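Local coordinates for protein alginate lyase AlgAT5 (Defluviitalea, PDB 5ZQI) that probably depolymerises the polysaccharide alginate by beta-elimination, as a polysaccharide lyase of family 7, at residues V103-C108 with D254-N259; W136-G141 with G214-Y219; H143-D148 with V207-S212. One frame throughout, in Å; residues are numbered along the deposited sequence.

Contact 1: V103-C108 with D254-N259; sequences VFKAHC and DAYGEN
Lys-105 and Tyr-256 meet on one face of an antiparallel sheet, where strand 103-107 runs against the start of strand 256-269, the short segments at 172°, within the beta-sandwich of this family 7 lyase. The extended Lys-105 chain can be followed atom by atom. Its CB lies 3.7 Å from OE2 of Glu-258, the residue directly opposite in a non-hydrogen-bonded pair. CG comes to 3.8 Å from CD2 of Tyr-256, CD again passes the Glu-258 carboxylate, and CE rides over the phenol face, 3.6 Å from Tyr-256 CG. At the tip, NZ stands 4.1 Å from the Tyr-256 ring centroid and nearly on the ring normal, a cation-pi contact that continues the CH-pi contact of CE. Tyr-256 can offer that face because its CG sits between backbone N and carbonyl carbon (chi1 62°), which lays the ring face under the end of the lysine chain; the ring also stacks with His-153. The ammonium has a stronger partner in Glu-91, a salt bridge, whereas the Glu-258 carboxylate does not touch NZ and could add at most a longer-range attraction. A lysine suits this partly exposed place, its methylenes crossing the ring and its ammonium ending over the same face.

Two residues before the lysine, CG1 of Val-103 rests on the Glu-258 carboxylate carbon, CD, at 3.5 Å. The reverse face, bearing Phe-104, Ala-106 and Asn-259, is buried: OD1 of Asn-259 lies against CB of Phe-104, while Asn-259 ND2 is hydrogen-bonded to Gln-149 OE1. Backbone bonds join Phe-104 with Asn-259 and Ala-106 with Gly-257, and past the strand ends Cys-108 N still reaches Ala-255 O at 2.8 Å. A water bridges the lysine to the turn, accepting from Lys-105 NZ at 2.9 Å and donating to Asp-254 O at 2.7 Å.

Contact 2: W136-G141 with G214-Y219; sequences WSTTSG and GKIKVY
With chi1 at 52°, Thr-139 tucks OG1 between its own backbone N and carbonyl carbon and leaves CG2 beside the N, from where this methyl comes to rest 3.7 Å from CA of Gly-214. Gly-214 meets it in a left-handed backbone conformation (phi 76°), readily adopted by glycine. The polar link of the contact is made by main chain alone: Gly-214 N donates to Thr-138 O at 2.9 Å, and the donor stands 35° out of the carbonyl plane, so the bond meets the oxygen from a slant.

Ser-137 helps to shape the loop that presents this carbonyl. Its OG accepts from Thr-139 N at 3.1 Å, two residues on, which makes an ST turn and folds the chain tightly around Thr-138. Serine suits such a turn because its short side chain carries an acceptor back to the following backbone. Thr-138 points its CB toward the other segment and is buried; its methyl CG2 approaches CG1 of Ile-216 at 4.3 Å, a loose apolar touch. The hydroxyl on the same residue is gripped twice, by Lys-230 O and by the backbone N of Val-232, so threonine here serves a hydrophobic side and a polar side at once.

Residues 136-141 belong to the loop that leads into strand 142-153. They close over the end of the sheet where a tight two-residue connection joins strand 205-212 to strand 215-220. Thr-138 also lies on Ala-211 of the first of these strands, Trp-136 NE1 bonds Glu-125 of the facing sheet, and beyond Gly-214 the buried Ile-216 turns inward onto Val-173 and Ile-174 of strand 172-179.

Contact 3: H143-D148 with V207-S212; sequences HTMIID and VKIVAS
His-143 and Ala-211 open a regular antiparallel pairing in which strands 143-148 and 207-212 run at 175° to each other, their axes 4.7 Å apart. Three hydrogen-bonded pairs, His-143 with Ala-211, Met-145 with Ile-209 and Ile-147 with Val-207, each exchange two backbone bonds; Ala-211 N to His-143 O, at 2.8 Å, is nearly straight.

Side chains alternate between two faces. On the buried one, Met-145 and Ile-209 lie alongside each other, pointing the same way. The thioether turns at its last torsion (chi3 57°), and its methyl CE comes within 4.1 Å of Ile-209 CD1. Next to them Val-207 CG1 packs on CB of Ile-147 at 3.9 Å. These branched and flexible apolar groups suit the interior of a sandwich: Ile-209 reaches Ile-174 and Ile-176 of the facing sheet, Met-145 reaches Phe-237, and Ile-147 meets Ala-239.

The other face is more mixed. CG1 of Ile-146 runs beside the aliphatic part of Lys-208, 3.8 Å from its CG, before the lysine bends away to make a cation-pi contact with Tyr-219. Thr-144 sets OG1 3.9 Å from Val-210 CG2, and beta-branched residues like these fit the extended backbone well.

At one end the His-143 ring sits obliquely to the Ala-211 carbonyl, CD2 being 3.4 Å from its O. An outer shell positions the ring: Trp-136 stacks on it, His-268 bonds ND1, and Ser-140 O bonds NE2. Since a carbonyl can only accept, NE2 probably carries a proton; if the ring is neutral, ND1 would then be the acceptor from His-268 ND1, and this buried imidazole would have both nitrogens satisfied.

Overall arrangement
All three contacts reach one seven-stranded antiparallel sheet of the sandwich, contact 2 through strand 215-220 with a loop at the sheet's end. Contacts 2 and 3 adjoin, centres 9 Å apart: strands 205-212 and 215-220 are neighbours, with Lys-217 N probably bonded to Val-210 O and Tyr-219 N to Lys-208 O, both at 2.8 Å. Contact 1 lies across the chain's centre, about 24 Å from contact 3 and 30 Å from contact 2 between centres, yet strand 256-269 of contact 1 pairs directly with strand 142-153 of contact 3. In family 7 lyases the catalytic groove lies on the opposing sheet, here probably around strands 120-127, 160-167 and 241-243; contact 1 meets that sheet through Met-241 and Thr-243.

Contact 1: V103-C108 with D254-N259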
ATOM      1  N   VAL A 103     -11.690  -2.647  -2.353  1.00  7.73           N
ATOM      2  CA  VAL A 103     -11.036  -2.680  -3.653  1.00  6.98           C
ATOM      3  C   VAL A 103     -10.311  -1.363  -3.886  1.00  6.03           C
ATOM      4  O   VAL A 103     -10.906  -0.282  -3.743  1.00  8.12           O
ATOM      5  CB  VAL A 103     -12.073  -2.916  -4.763  1.00  6.87           C
ATOM      6  CG1 VAL A 103     -11.380  -2.885  -6.150  1.00 10.35           C
ATOM      7  CG2 VAL A 103     -12.817  -4.201  -4.561  1.00  8.77           C
ATOM      8  N   PHE A 104      -9.016  -1.455  -4.220  1.00  7.44           N
ATOM      9  CA  PHE A 104      -8.185  -0.310  -4.598  1.00  6.42           C
ATOM     10  C   PHE A 104      -7.764  -0.538  -6.046  1.00  7.22           C
ATOM     11  O   PHE A 104      -7.141  -1.561  -6.354  1.00  7.58           O
ATOM     12  CB  PHE A 104      -6.940  -0.173  -3.725  1.00  5.26           C
ATOM     13  CG  PHE A 104      -7.201   0.074  -2.263  1.00  7.72           C
ATOM     14  CD1 PHE A 104      -7.560  -0.971  -1.415  1.00  8.33           C
ATOM     15  CD2 PHE A 104      -7.036   1.336  -1.721  1.00  5.35           C
ATOM     16  CE1 PHE A 104      -7.760  -0.715  -0.064  1.00  8.12           C
ATOM     17  CE2 PHE A 104      -7.238   1.574  -0.390  1.00  6.94           C
ATOM     18  CZ  PHE A 104      -7.598   0.556   0.441  1.00  7.95           C
ATOM     19  N   LYS A 105      -8.037   0.433  -6.916  1.00  6.07           N
ATOM     20  CA  LYS A 105      -7.676   0.359  -8.332  1.00  7.43           C
ATOM     21  C   LYS A 105      -6.940   1.625  -8.732  1.00  6.84           C
ATOM     22  O   LYS A 105      -7.405   2.715  -8.431  1.00  7.51           O
ATOM     23  CB  LYS A 105      -8.927   0.170  -9.214  1.00  7.01           C
ATOM     24  CG  LYS A 105      -8.647   0.303 -10.706  1.00  7.65           C
ATOM     25  CD  LYS A 105      -9.884   0.015 -11.533  1.00 12.90           C
ATOM     26  CE  LYS A 105      -9.635   0.335 -13.005  1.00 15.01           C
ATOM     27  NZ  LYS A 105     -10.780   0.042 -13.896  1.00 20.86           N
ATOM     28  N   ALA A 106      -5.828   1.487  -9.458  1.00  7.19           N
ATOM     29  CA  ALA A 106      -5.169   2.627 -10.091  1.00  8.33           C
ATOM     30  C   ALA A 106      -4.779   2.243 -11.507  1.00  7.94           C
ATOM     31  O   ALA A 106      -4.008   1.300 -11.712  1.00  8.59           O
ATOM     32  CB  ALA A 106      -3.954   3.096  -9.278  1.00  8.66           C
ATOM     33  N   HIS A 107      -5.332   2.973 -12.465  1.00  7.89           N
ATOM     34  CA  HIS A 107      -5.089   2.721 -13.880  1.00  7.97           C
ATOM     35  C   HIS A 107      -3.862   3.464 -14.386  1.00  9.52           C
ATOM     36  O   HIS A 107      -3.484   4.505 -13.860  1.00  9.72           O
ATOM     37  CB  HIS A 107      -6.317   3.111 -14.708  1.00  9.99           C
ATOM     38  CG  HIS A 107      -6.717   4.549 -14.566  1.00  9.28           C
ATOM     39  ND1 HIS A 107      -6.898   5.159 -13.340  1.00  8.57           N
ATOM     40  CD2 HIS A 107      -6.950   5.499 -15.500  1.00 12.14           C
ATOM     41  CE1 HIS A 107      -7.230   6.426 -13.534  1.00  8.61           C
ATOM     42  NE2 HIS A 107      -7.282   6.651 -14.835  1.00 11.03           N
ATOM     43  N   CYS A 108      -3.261   2.920 -15.449  1.00 10.64           N
ATOM     44  CA  CYS A 108      -1.978   3.428 -15.941  1.00  9.95           C
ATOM     45  C   CYS A 108      -2.085   4.834 -16.491  1.00 12.05           C
ATOM     46  O   CYS A 108      -1.076   5.551 -16.549  1.00 13.42           O
ATOM     47  CB  CYS A 108      -1.410   2.460 -16.988  1.00 10.99           C
ATOM     48  SG  CYS A 108      -0.960   0.835 -16.307  1.00 14.49           S
ATOM     49  N   ASP A 254      -6.189   2.404 -19.848  1.00 13.80           N
ATOM     50  CA  ASP A 254      -7.146   1.655 -19.044  1.00 14.09           C
ATOM     51  C   ASP A 254      -6.577   0.355 -18.471  1.00 14.18           C
ATOM     52  O   ASP A 254      -7.290  -0.356 -17.752  1.00 16.17           O
ATOM     53  CB  ASP A 254      -8.421   1.361 -19.854  1.00 16.33           C
ATOM     54  CG  ASP A 254      -8.154   0.656 -21.155  1.00 31.06           C
ATOM     55  OD1 ASP A 254      -7.028   0.163 -21.367  1.00 45.02           O
ATOM     56  OD2 ASP A 254      -9.090   0.610 -21.984  1.00 48.59           O
ATOM     57  N   ALA A 255      -5.317   0.034 -18.744  1.00 12.26           N
ATOM     58  CA  ALA A 255      -4.653  -1.031 -18.003  1.00 11.34           C
ATOM     59  C   ALA A 255      -4.565  -0.619 -16.543  1.00 10.29           C
ATOM     60  O   ALA A 255      -4.535   0.574 -16.223  1.00 12.54           O
ATOM     61  CB  ALA A 255      -3.259  -1.300 -18.559  1.00 13.52           C
ATOM     62  N   TYR A 256      -4.553  -1.595 -15.642  1.00  9.81           N
ATOM     63  CA  TYR A 256      -4.573  -1.203 -14.239  1.00  8.95           C
ATOM     64  C   TYR A 256      -4.029  -2.274 -13.305  1.00  8.54           C
ATOM     65  O   TYR A 256      -3.984  -3.469 -13.623  1.00 10.33           O
ATOM     66  CB  TYR A 256      -6.000  -0.839 -13.799  1.00  9.33           C
ATOM     67  CG  TYR A 256      -7.017  -1.972 -13.880  1.00 10.08           C
ATOM     68  CD1 TYR A 256      -7.653  -2.297 -15.075  1.00 11.27           C
ATOM     69  CD2 TYR A 256      -7.371  -2.667 -12.731  1.00  9.85           C
ATOM     70  CE1 TYR A 256      -8.626  -3.292 -15.112  1.00 12.24           C
ATOM     71  CE2 TYR A 256      -8.325  -3.675 -12.765  1.00 11.96           C
ATOM     72  CZ  TYR A 256      -8.948  -3.978 -13.954  1.00 12.00           C
ATOM     73  OH  TYR A 256      -9.908  -4.984 -13.948  1.00 16.48           O
ATOM     74  N   GLY A 257      -3.646  -1.796 -12.123  1.00  7.60           N
ATOM     75  CA  GLY A 257      -3.432  -2.639 -10.962  1.00  8.73           C
ATOM     76  C   GLY A 257      -4.627  -2.554 -10.021  1.00  7.29           C
ATOM     77  O   GLY A 257      -5.256  -1.508  -9.888  1.00  7.65           O
ATOM     78  N   GLU A 258      -4.932  -3.671  -9.379  1.00  7.43           N
ATOM     79  CA  GLU A 258      -6.037  -3.728  -8.440  1.00  7.39           C
ATOM     80  C   GLU A 258      -5.727  -4.740  -7.348  1.00  7.65           C
ATOM     81  O   GLU A 258      -5.164  -5.811  -7.614  1.00  8.28           O
ATOM     82  CB  GLU A 258      -7.344  -4.081  -9.142  1.00  8.92           C
ATOM     83  CG  GLU A 258      -8.586  -4.000  -8.244  1.00  9.15           C
ATOM     84  CD  GLU A 258      -9.844  -4.166  -9.057  1.00 15.67           C
ATOM     85  OE1 GLU A 258     -10.367  -5.308  -9.093  1.00 26.73           O
ATOM     86  OE2 GLU A 258     -10.323  -3.185  -9.681  1.00 18.99           O
ATOM     87  N   ASN A 259      -6.129  -4.400  -6.119  1.00  7.26           N
ATOM     88  CA  ASN A 259      -6.070  -5.332  -4.998  1.00  7.74           C
ATOM     89  C   ASN A 259      -7.280  -5.134  -4.089  1.00  8.28           C
ATOM     90  O   ASN A 259      -8.046  -4.176  -4.212  1.00 10.19           O
ATOM     91  CB  ASN A 259      -4.737  -5.200  -4.230  1.00 10.99           C
ATOM     92  CG  ASN A 259      -4.598  -3.888  -3.478  1.00  8.38           C
ATOM     93  OD1 ASN A 259      -5.071  -2.847  -3.893  1.00 10.33           O
ATOM     94  ND2 ASN A 259      -3.952  -3.954  -2.322  1.00 10.74           N
TER
HETATM   95  O   HOH W   1      -9.502   0.508 -16.497  1.00 19.68           O

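Contact 2: W136-G141 with G214-Y219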
ATOM      1  N   TRP A 136       7.485   8.431  12.402  1.00  8.29           N
ATOM      2  CA  TRP A 136       8.126   7.632  13.444  1.00  8.53           C
ATOM      3  C   TRP A 136       9.486   7.140  12.967  1.00  9.10           C
ATOM      4  O   TRP A 136       9.885   7.331  11.825  1.00  9.82           O
ATOM      5  CB  TRP A 136       7.195   6.488  13.896  1.00  9.08           C
ATOM      6  CG  TRP A 136       6.518   5.743  12.784  1.00  8.54           C
ATOM      7  CD1 TRP A 136       5.235   5.926  12.330  1.00  8.72           C
ATOM      8  CD2 TRP A 136       7.070   4.676  12.001  1.00  7.17           C
ATOM      9  NE1 TRP A 136       4.976   5.073  11.306  1.00  6.62           N
ATOM     10  CE2 TRP A 136       6.076   4.277  11.088  1.00  6.63           C
ATOM     11  CE3 TRP A 136       8.314   4.031  11.974  1.00  8.41           C
ATOM     12  CZ2 TRP A 136       6.290   3.264  10.166  1.00  6.34           C
ATOM     13  CZ3 TRP A 136       8.516   3.020  11.061  1.00  7.65           C
ATOM     14  CH2 TRP A 136       7.515   2.642  10.178  1.00  6.97           C
ATOM     15  N   SER A 137      10.217   6.508  13.880  1.00  9.09           N
ATOM     16  CA  SER A 137      11.601   6.127  13.655  1.00 10.04           C
ATOM     17  C   SER A 137      11.780   4.626  13.809  1.00 10.30           C
ATOM     18  O   SER A 137      11.188   3.991  14.669  1.00 12.27           O
ATOM     19  CB  SER A 137      12.483   6.865  14.652  1.00 13.85           C
ATOM     20  OG  SER A 137      13.801   6.350  14.721  1.00 16.86           O
ATOM     21  N   THR A 138      12.667   4.060  12.996  1.00  9.57           N
ATOM     22  CA  THR A 138      12.972   2.645  13.147  1.00  9.70           C
ATOM     23  C   THR A 138      13.837   2.339  14.368  1.00 10.57           C
ATOM     24  O   THR A 138      14.050   1.158  14.662  1.00 11.26           O
ATOM     25  CB  THR A 138      13.701   2.101  11.925  1.00 10.34           C
ATOM     26  OG1 THR A 138      14.953   2.762  11.775  1.00 10.60           O
ATOM     27  CG2 THR A 138      12.896   2.307  10.633  1.00 11.11           C
ATOM     28  N   THR A 139      14.344   3.357  15.053  1.00 11.13           N
ATOM     29  CA  THR A 139      15.229   3.171  16.208  1.00 12.10           C
ATOM     30  C   THR A 139      14.607   3.561  17.543  1.00 12.28           C
ATOM     31  O   THR A 139      15.266   3.421  18.575  1.00 13.52           O
ATOM     32  CB  THR A 139      16.531   3.967  16.018  1.00 12.94           C
ATOM     33  OG1 THR A 139      16.223   5.336  15.706  1.00 15.55           O
ATOM     34  CG2 THR A 139      17.360   3.364  14.900  1.00 16.82           C
ATOM     35  N   SER A 140      13.375   4.048  17.562  1.00 11.62           N
ATOM     36  CA  SER A 140      12.697   4.387  18.805  1.00 15.74           C
ATOM     37  C   SER A 140      11.274   3.870  18.736  1.00 13.48           C
ATOM     38  O   SER A 140      10.491   4.322  17.892  1.00 13.38           O
ATOM     39  CB  SER A 140      12.684   5.892  19.043  1.00 16.72           C
ATOM     40  OG  SER A 140      12.125   6.182  20.321  1.00 25.32           O
ATOM     41  N   GLY A 141      10.941   2.941  19.630  1.00 12.92           N
ATOM     42  CA  GLY A 141       9.627   2.336  19.624  1.00 11.59           C
ATOM     43  C   GLY A 141       9.540   1.161  18.669  1.00 13.46           C
ATOM     44  O   GLY A 141      10.497   0.762  18.012  1.00 14.47           O
ATOM     45  N   GLY A 214      16.354  -0.496  15.076  1.00  9.19           N
ATOM     46  CA  GLY A 214      17.220  -0.252  13.939  1.00 10.00           C
ATOM     47  C   GLY A 214      17.136  -1.321  12.875  1.00  9.13           C
ATOM     48  O   GLY A 214      18.072  -1.493  12.093  1.00 11.05           O
ATOM     49  N   LYS A 215      16.042  -2.070  12.840  1.00  8.69           N
ATOM     50  CA  LYS A 215      15.842  -3.029  11.770  1.00 10.07           C
ATOM     51  C   LYS A 215      14.378  -3.110  11.398  1.00  9.67           C
ATOM     52  O   LYS A 215      13.496  -2.668  12.137  1.00 10.21           O
ATOM     53  CB  LYS A 215      16.361  -4.408  12.160  1.00 16.47           C
ATOM     54  CG  LYS A 215      15.527  -5.120  13.172  1.00 13.61           C
ATOM     55  CD  LYS A 215      16.238  -6.393  13.672  1.00 21.01           C
ATOM     56  CE  LYS A 215      17.256  -6.055  14.725  1.00 19.18           C
ATOM     57  NZ  LYS A 215      17.836  -7.273  15.373  1.00 22.94           N
ATOM     58  N   ILE A 216      14.148  -3.641  10.210  1.00  8.48           N
ATOM     59  CA  ILE A 216      12.817  -3.855   9.663  1.00  8.04           C
ATOM     60  C   ILE A 216      12.654  -5.345   9.371  1.00  9.53           C
ATOM     61  O   ILE A 216      13.493  -5.953   8.696  1.00 10.57           O
ATOM     62  CB  ILE A 216      12.586  -3.014   8.393  1.00  8.94           C
ATOM     63  CG1 ILE A 216      12.711  -1.519   8.684  1.00 11.14           C
ATOM     64  CG2 ILE A 216      11.186  -3.361   7.819  1.00 12.46           C
ATOM     65  CD1 ILE A 216      12.798  -0.655   7.433  1.00  9.77           C
ATOM     66  N   LYS A 217      11.619  -5.946   9.945  1.00  8.01           N
ATOM     67  CA  LYS A 217      11.272  -7.338   9.694  1.00  9.29           C
ATOM     68  C   LYS A 217      10.015  -7.414   8.834  1.00  9.00           C
ATOM     69  O   LYS A 217       9.066  -6.649   9.036  1.00  9.15           O
ATOM     70  CB  LYS A 217      11.049  -8.085  11.014  1.00  9.47           C
ATOM     71  CG  LYS A 217      12.312  -8.300  11.794  1.00 14.36           C
ATOM     72  CD  LYS A 217      12.061  -8.982  13.133  1.00 18.96           C
ATOM     73  CE  LYS A 217      13.392  -9.269  13.841  1.00 33.31           C
ATOM     74  NZ  LYS A 217      13.193  -9.711  15.252  1.00 43.45           N
ATOM     75  N   VAL A 218      10.003  -8.346   7.872  1.00  8.08           N
ATOM     76  CA  VAL A 218       8.825  -8.606   7.040  1.00  7.14           C
ATOM     77  C   VAL A 218       8.488 -10.086   7.118  1.00  8.13           C
ATOM     78  O   VAL A 218       9.361 -10.932   6.895  1.00  8.80           O
ATOM     79  CB  VAL A 218       9.050  -8.186   5.577  1.00  7.04           C
ATOM     80  CG1 VAL A 218       7.761  -8.329   4.763  1.00 10.39           C
ATOM     81  CG2 VAL A 218       9.524  -6.724   5.496  1.00  8.68           C
ATOM     82  N   TYR A 219       7.219 -10.379   7.377  1.00  8.27           N
ATOM     83  CA  TYR A 219       6.650 -11.709   7.449  1.00  8.04           C
ATOM     84  C   TYR A 219       5.625 -11.890   6.334  1.00  8.40           C
ATOM     85  O   TYR A 219       4.913 -10.943   5.958  1.00  9.69           O
ATOM     86  CB  TYR A 219       5.960 -11.952   8.799  1.00 11.80           C
ATOM     87  CG  TYR A 219       6.793 -11.767  10.047  1.00 10.34           C
ATOM     88  CD1 TYR A 219       7.141 -10.492  10.490  1.00 12.31           C
ATOM     89  CD2 TYR A 219       7.249 -12.858  10.776  1.00 11.28           C
ATOM     90  CE1 TYR A 219       7.902 -10.311  11.629  1.00 13.29           C
ATOM     91  CE2 TYR A 219       8.004 -12.677  11.915  1.00 12.42           C
ATOM     92  CZ  TYR A 219       8.319 -11.409  12.336  1.00 14.62           C
ATOM     93  OH  TYR A 219       9.086 -11.280  13.482  1.00 21.81           O
TER

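Contact 3: H143-D148 with V207-S212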
ATOM      1  N   HIS A 143       6.907  -0.360  15.611  1.00  8.38           N
ATOM      2  CA  HIS A 143       5.930   0.118  14.638  1.00  7.70           C
ATOM      3  C   HIS A 143       5.571  -1.034  13.722  1.00  7.57           C
ATOM      4  O   HIS A 143       6.442  -1.586  13.050  1.00  7.43           O
ATOM      5  CB  HIS A 143       6.524   1.302  13.874  1.00  8.46           C
ATOM      6  CG  HIS A 143       7.238   2.235  14.782  1.00  7.97           C
ATOM      7  ND1 HIS A 143       6.580   3.074  15.662  1.00 10.24           N
ATOM      8  CD2 HIS A 143       8.559   2.360  15.057  1.00 10.68           C
ATOM      9  CE1 HIS A 143       7.473   3.716  16.384  1.00 10.03           C
ATOM     10  NE2 HIS A 143       8.679   3.294  16.049  1.00 12.42           N
ATOM     11  N   THR A 144       4.284  -1.384  13.676  1.00  7.25           N
ATOM     12  CA  THR A 144       3.841  -2.595  12.996  1.00  7.16           C
ATOM     13  C   THR A 144       2.678  -2.294  12.075  1.00  7.74           C
ATOM     14  O   THR A 144       1.766  -1.567  12.456  1.00  6.68           O
ATOM     15  CB  THR A 144       3.392  -3.637  14.015  1.00  7.90           C
ATOM     16  OG1 THR A 144       4.452  -3.905  14.942  1.00 10.53           O
ATOM     17  CG2 THR A 144       2.953  -4.947  13.346  1.00  9.12           C
ATOM     18  N   MET A 145       2.698  -2.870  10.869  1.00  6.55           N
ATOM     19  CA  MET A 145       1.556  -2.880   9.969  1.00  6.09           C
ATOM     20  C   MET A 145       1.292  -4.317   9.531  1.00  6.31           C
ATOM     21  O   MET A 145       2.228  -5.037   9.143  1.00  7.93           O
ATOM     22  CB  MET A 145       1.784  -2.018   8.733  1.00  6.66           C
ATOM     23  CG  MET A 145       0.569  -2.039   7.777  1.00  5.86           C
ATOM     24  SD  MET A 145       0.621  -0.826   6.456  1.00  7.43           S
ATOM     25  CE  MET A 145       2.154  -1.213   5.620  1.00  8.96           C
ATOM     26  N   ILE A 146       0.037  -4.742   9.609  1.00  6.49           N
ATOM     27  CA  ILE A 146      -0.409  -6.023   9.076  1.00  8.28           C
ATOM     28  C   ILE A 146      -1.448  -5.772   7.993  1.00  6.85           C
ATOM     29  O   ILE A 146      -2.443  -5.070   8.226  1.00  9.57           O
ATOM     30  CB  ILE A 146      -1.002  -6.941  10.151  1.00  9.33           C
ATOM     31  CG1 ILE A 146      -0.089  -7.036  11.350  1.00  8.52           C
ATOM     32  CG2 ILE A 146      -1.202  -8.332   9.532  1.00 14.98           C
ATOM     33  CD1 ILE A 146      -0.683  -7.790  12.548  1.00 12.39           C
ATOM     34  N   ILE A 147      -1.216  -6.318   6.806  1.00  7.69           N
ATOM     35  CA  ILE A 147      -2.160  -6.208   5.701  1.00  8.34           C
ATOM     36  C   ILE A 147      -2.574  -7.614   5.276  1.00  8.04           C
ATOM     37  O   ILE A 147      -1.718  -8.452   4.982  1.00  9.48           O
ATOM     38  CB  ILE A 147      -1.577  -5.476   4.481  1.00  6.95           C
ATOM     39  CG1 ILE A 147      -0.778  -4.226   4.828  1.00  7.65           C
ATOM     40  CG2 ILE A 147      -2.731  -5.134   3.511  1.00  9.33           C
ATOM     41  CD1 ILE A 147      -0.131  -3.614   3.607  1.00 10.61           C
ATOM     42  N   ASP A 148      -3.883  -7.879   5.250  1.00  8.49           N
ATOM     43  CA  ASP A 148      -4.490  -9.134   4.812  1.00  8.14           C
ATOM     44  C   ASP A 148      -5.184  -8.789   3.502  1.00  8.21           C
ATOM     45  O   ASP A 148      -6.132  -8.000   3.500  1.00  8.37           O
ATOM     46  CB  ASP A 148      -5.439  -9.612   5.901  1.00  9.00           C
ATOM     47  CG  ASP A 148      -6.167 -10.856   5.556  1.00 13.85           C
ATOM     48  OD1 ASP A 148      -5.945 -11.425   4.477  1.00 14.42           O
ATOM     49  OD2 ASP A 148      -6.938 -11.309   6.451  1.00 17.01           O
ATOM     50  N   VAL A 207       0.800  -9.920   5.063  1.00  7.60           N
ATOM     51  CA  VAL A 207       2.149  -9.399   5.170  1.00  8.01           C
ATOM     52  C   VAL A 207       2.207  -8.524   6.409  1.00  8.82           C
ATOM     53  O   VAL A 207       1.319  -7.696   6.643  1.00  9.19           O
ATOM     54  CB  VAL A 207       2.577  -8.649   3.899  1.00  9.59           C
ATOM     55  CG1 VAL A 207       1.670  -7.487   3.550  1.00  9.25           C
ATOM     56  CG2 VAL A 207       4.030  -8.205   4.022  1.00 10.56           C
ATOM     57  N   LYS A 208       3.208  -8.772   7.244  1.00  6.87           N
ATOM     58  CA  LYS A 208       3.437  -7.994   8.455  1.00  6.71           C
ATOM     59  C   LYS A 208       4.816  -7.345   8.387  1.00  8.32           C
ATOM     60  O   LYS A 208       5.815  -8.015   8.102  1.00  8.07           O
ATOM     61  CB  LYS A 208       3.327  -8.872   9.709  1.00  8.22           C
ATOM     62  CG  LYS A 208       3.587  -8.124  11.001  1.00 10.16           C
ATOM     63  CD  LYS A 208       3.268  -8.925  12.257  1.00 15.62           C
ATOM     64  CE  LYS A 208       4.146 -10.139  12.395  1.00 20.10           C
ATOM     65  NZ  LYS A 208       4.012 -10.692  13.776  1.00 30.54           N
ATOM     66  N   ILE A 209       4.867  -6.048   8.666  1.00  5.88           N
ATOM     67  CA  ILE A 209       6.084  -5.246   8.668  1.00  7.46           C
ATOM     68  C   ILE A 209       6.264  -4.716  10.083  1.00  8.57           C
ATOM     69  O   ILE A 209       5.336  -4.111  10.633  1.00  7.57           O
ATOM     70  CB  ILE A 209       5.996  -4.093   7.655  1.00  7.14           C
ATOM     71  CG1 ILE A 209       5.715  -4.623   6.251  1.00  8.45           C
ATOM     72  CG2 ILE A 209       7.304  -3.267   7.718  1.00  7.41           C
ATOM     73  CD1 ILE A 209       5.472  -3.522   5.228  1.00 11.78           C
ATOM     74  N   VAL A 210       7.443  -4.956  10.674  1.00  7.37           N
ATOM     75  CA  VAL A 210       7.760  -4.520  12.029  1.00  8.75           C
ATOM     76  C   VAL A 210       9.079  -3.760  11.999  1.00  8.60           C
ATOM     77  O   VAL A 210      10.127  -4.336  11.680  1.00 10.01           O
ATOM     78  CB  VAL A 210       7.859  -5.702  13.013  1.00  7.89           C
ATOM     79  CG1 VAL A 210       8.168  -5.187  14.421  1.00 11.16           C
ATOM     80  CG2 VAL A 210       6.618  -6.529  12.994  1.00 11.95           C
ATOM     81  N   ALA A 211       9.041  -2.500  12.388  1.00  7.57           N
ATOM     82  CA  ALA A 211      10.228  -1.654  12.493  1.00  7.92           C
ATOM     83  C   ALA A 211      10.520  -1.382  13.966  1.00  8.45           C
ATOM     84  O   ALA A 211       9.655  -0.863  14.681  1.00  9.29           O
ATOM     85  CB  ALA A 211      10.011  -0.343  11.749  1.00 10.25           C
ATOM     86  N   SER A 212      11.738  -1.682  14.411  1.00 10.25           N
ATOM     87  CA  SER A 212      12.133  -1.584  15.802  1.00  9.37           C
ATOM     88  C   SER A 212      13.616  -1.936  15.879  1.00  8.52           C
ATOM     89  O   SER A 212      14.108  -2.773  15.129  1.00 10.80           O
ATOM     90  CB  SER A 212      11.311  -2.539  16.666  1.00 11.48           C
ATOM     91  OG  SER A 212      11.555  -2.328  18.033  1.00 16.24           O
TER